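Local coordinates for universal stress protein MJ0577 (Methanocaldococcus jannaschii, PDB 1MJH), which binds ATP together with a manganese ion as a homodimeric member of the universal stress protein A family, at residues T12-T17 and E79-K84. Residues are numbered along the deposited sequence; the frame is centred on the assembly and turned at random.
Sequences TDFSET and EEAKNK. With ATP (adenosine-5'-triphosphate), chain F.
Asp13 OD1 is gripped twice by Ser15, next to Phe14, which meets 79-84. The Ser15 OG hydroxyl donates to Asp13 OD1 at 2.7 Å, on the syn side. The backbone N of Ser15 donates to the same Asp13 OD1 at 3.0 Å, closing an Asx turn. It comes from above the carboxylate plane, on the same face as the hydroxyl. Asp13 CG sits between its own backbone N and carbonyl carbon (chi1 56°), which folds the carboxylate back over the turn. Asp13 OD2 lies 3.4 Å from ATP C8. Ser15 OG also caps helix 16-27 through Ala18 N.

Thr12 OG1 accepts from Phe14 N at 2.9 Å, an ST turn. Thr12 O lies 3.1 Å from ATP C2.

Lys84 lies over one face of the Phe14 ring. Lys84 CB makes a CH-pi contact, 3.9 Å from the centroid of the Phe14 ring. Lys84 CD lies 3.7 Å from Phe14 CG. The bend at chi3 (-98°) then places CE and NZ, and NZ ends near the CD2 side of the ring. Ala81 CB meets Phe14 CE2 obliquely at 4.0 Å. Met85 and Ile88 extend this apolar contact, and His40 meets the ring from strand 35-43.

The segment 12-17 links strand 7-11 to helix 16-27, and its Thr12, Asp13 and Ser15 belong to the ATP pocket. The contact between the segments is apolar and ties this turn to helix 66-95 through Phe14, whereas the polar groups of 12-17 shape the turn beside the ATP.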
loop_
_atom_site.group_PDB
_atom_site.type_symbol
_atom_site.label_atom_id
_atom_site.label_comp_id
_atom_site.label_asym_id
_atom_site.label_seq_id
_atom_site.Cartn_x
_atom_site.Cartn_y
_atom_site.Cartn_z
ATOM N N THR B 12 1.001 -11.904 -8.783
ATOM C CA THR B 12 0.297 -12.930 -8.012
ATOM C C THR B 12 1.092 -14.214 -7.915
ATOM O O THR B 12 1.770 -14.595 -8.882
ATOM C CB THR B 12 -1.084 -13.233 -8.678
ATOM O OG1 THR B 12 -1.656 -14.293 -7.902
ATOM C CG2 THR B 12 -0.950 -13.730 -10.106
ATOM N N ASP B 13 1.057 -14.863 -6.758
ATOM C CA ASP B 13 1.638 -16.171 -6.542
ATOM C C ASP B 13 0.527 -17.209 -6.402
ATOM O O ASP B 13 0.783 -18.341 -5.986
ATOM C CB ASP B 13 2.497 -16.147 -5.240
ATOM C CG ASP B 13 1.680 -15.686 -4.044
ATOM O OD1 ASP B 13 0.473 -15.374 -4.223
ATOM O OD2 ASP B 13 2.228 -15.565 -2.917
ATOM N N PHE B 14 -0.684 -16.840 -6.794
ATOM C CA PHE B 14 -1.869 -17.717 -6.734
ATOM C C PHE B 14 -2.232 -18.103 -5.315
ATOM O O PHE B 14 -3.003 -19.081 -5.113
ATOM C CB PHE B 14 -1.784 -18.957 -7.652
ATOM C CG PHE B 14 -1.183 -18.596 -8.999
ATOM C CD1 PHE B 14 -1.798 -17.666 -9.806
ATOM C CD2 PHE B 14 0.020 -19.145 -9.405
ATOM C CE1 PHE B 14 -1.272 -17.275 -11.035
ATOM C CE2 PHE B 14 0.584 -18.770 -10.621
ATOM C CZ PHE B 14 -0.086 -17.845 -11.413
ATOM N N SER B 15 -1.826 -17.295 -4.332
ATOM C CA SER B 15 -2.150 -17.613 -2.929
ATOM C C SER B 15 -3.507 -17.053 -2.521
ATOM O O SER B 15 -4.100 -16.252 -3.237
ATOM C CB SER B 15 -1.108 -17.008 -1.983
ATOM O OG SER B 15 -1.143 -15.572 -2.104
ATOM N N GLU B 16 -4.062 -17.555 -1.403
ATOM C CA GLU B 16 -5.326 -16.990 -0.935
ATOM C C GLU B 16 -5.233 -15.483 -0.743
ATOM O O GLU B 16 -6.189 -14.753 -1.004
ATOM C CB GLU B 16 -5.647 -17.667 0.389
ATOM C CG GLU B 16 -6.674 -17.097 1.322
ATOM C CD GLU B 16 -6.610 -17.933 2.617
ATOM O OE1 GLU B 16 -7.254 -19.009 2.481
ATOM O OE2 GLU B 16 -5.942 -17.532 3.605
ATOM N N THR B 17 -4.115 -15.014 -0.140
ATOM C CA THR B 17 -4.032 -13.555 0.075
ATOM C C THR B 17 -3.919 -12.802 -1.254
ATOM O O THR B 17 -4.555 -11.761 -1.406
ATOM C CB THR B 17 -2.792 -13.226 0.952
ATOM O OG1 THR B 17 -2.927 -13.957 2.207
ATOM C CG2 THR B 17 -2.858 -11.773 1.376
ATOM N N GLU B 79 4.157 -23.816 -17.884
ATOM C CA GLU B 79 2.905 -24.410 -18.325
ATOM C C GLU B 79 1.898 -24.551 -17.211
ATOM O O GLU B 79 0.735 -24.227 -17.373
ATOM C CB GLU B 79 3.175 -25.794 -18.960
ATOM C CG GLU B 79 3.938 -25.620 -20.264
ATOM C CD GLU B 79 3.131 -24.817 -21.275
ATOM O OE1 GLU B 79 1.960 -25.181 -21.505
ATOM O OE2 GLU B 79 3.657 -23.827 -21.818
ATOM N N GLU B 80 2.380 -24.992 -16.036
ATOM C CA GLU B 80 1.474 -25.182 -14.912
ATOM C C GLU B 80 0.939 -23.883 -14.330
ATOM O O GLU B 80 0.047 -24.014 -13.493
ATOM C CB GLU B 80 2.162 -26.044 -13.845
ATOM C CG GLU B 80 2.710 -27.346 -14.422
ATOM C CD GLU B 80 1.650 -28.414 -14.637
ATOM O OE1 GLU B 80 0.667 -28.156 -15.364
ATOM O OE2 GLU B 80 1.798 -29.523 -14.075
ATOM N N ALA B 81 1.463 -22.707 -14.639
ATOM C CA ALA B 81 0.964 -21.424 -14.188
ATOM C C ALA B 81 0.044 -20.715 -15.187
ATOM O O ALA B 81 -0.689 -19.787 -14.897
ATOM C CB ALA B 81 2.081 -20.392 -13.998
ATOM N N LYS B 82 0.024 -21.196 -16.426
ATOM C CA LYS B 82 -0.738 -20.625 -17.501
ATOM C C LYS B 82 -2.229 -20.760 -17.295
ATOM O O LYS B 82 -2.936 -19.775 -17.595
ATOM C CB LYS B 82 -0.290 -21.284 -18.820
ATOM C CG LYS B 82 0.886 -20.551 -19.432
ATOM C CD LYS B 82 1.372 -21.196 -20.737
ATOM C CE LYS B 82 2.468 -20.322 -21.339
ATOM N NZ LYS B 82 3.548 -21.155 -21.960
ATOM N N ASN B 83 -2.705 -21.906 -16.797
ATOM C CA ASN B 83 -4.166 -21.996 -16.637
ATOM C C ASN B 83 -4.673 -21.037 -15.558
ATOM O O ASN B 83 -5.695 -20.382 -15.689
ATOM C CB ASN B 83 -4.654 -23.411 -16.264
ATOM C CG ASN B 83 -6.186 -23.398 -16.175
ATOM O OD1 ASN B 83 -6.843 -23.103 -17.176
ATOM N ND2 ASN B 83 -6.810 -23.685 -15.032
ATOM N N LYS B 84 -3.904 -20.907 -14.465
ATOM C CA LYS B 84 -4.321 -19.944 -13.434
ATOM C C LYS B 84 -4.324 -18.545 -13.985
ATOM O O LYS B 84 -5.230 -17.750 -13.722
ATOM C CB LYS B 84 -3.441 -20.088 -12.180
ATOM C CG LYS B 84 -3.794 -21.316 -11.350
ATOM C CD LYS B 84 -2.777 -21.674 -10.291
ATOM C CE LYS B 84 -1.847 -22.787 -10.799
ATOM N NZ LYS B 84 -0.822 -23.111 -9.778
HETATM P PG ATP F . 7.625 -15.714 2.199
HETATM O O1G ATP F . 8.506 -14.608 2.666
HETATM O O2G ATP F . 7.766 -15.849 0.787
HETATM O O3G ATP F . 7.879 -16.984 2.895
HETATM P PB ATP F . 4.708 -15.301 2.026
HETATM O O1B ATP F . 3.715 -15.518 3.087
HETATM O O2B ATP F . 4.616 -16.353 1.008
HETATM O O3B ATP F . 6.147 -15.199 2.655
HETATM P PA ATP F . 4.968 -13.100 0.031
HETATM O O1A ATP F . 5.767 -11.979 0.460
HETATM O O2A ATP F . 5.555 -14.031 -0.871
HETATM O O3A ATP F . 4.439 -13.865 1.385
HETATM O "O5'" ATP F . 3.568 -12.780 -0.622
HETATM C "C5'" ATP F . 3.163 -11.387 -0.658
HETATM C "C4'" ATP F . 2.603 -11.067 -2.031
HETATM O "O4'" ATP F . 3.746 -11.051 -2.977
HETATM C "C3'" ATP F . 1.647 -12.074 -2.651
HETATM O "O3'" ATP F . 0.303 -11.944 -2.164
HETATM C "C2'" ATP F . 1.800 -11.717 -4.150
HETATM O "O2'" ATP F . 1.026 -10.534 -4.431
HETATM C "C1'" ATP F . 3.324 -11.442 -4.234
HETATM N N9 ATP F . 4.100 -12.587 -4.691
HETATM C C8 ATP F . 4.771 -13.511 -3.969
HETATM N N7 ATP F . 5.446 -14.376 -4.702
HETATM C C5 ATP F . 5.167 -14.042 -5.941
HETATM C C6 ATP F . 5.588 -14.601 -7.136
HETATM N N6 ATP F . 6.384 -15.671 -7.150
HETATM N N1 ATP F . 5.145 -14.034 -8.254
HETATM C C2 ATP F . 4.341 -12.921 -8.228
HETATM N N3 ATP F . 3.888 -12.304 -7.122
HETATM C C4 ATP F . 4.341 -12.967 -6.033
#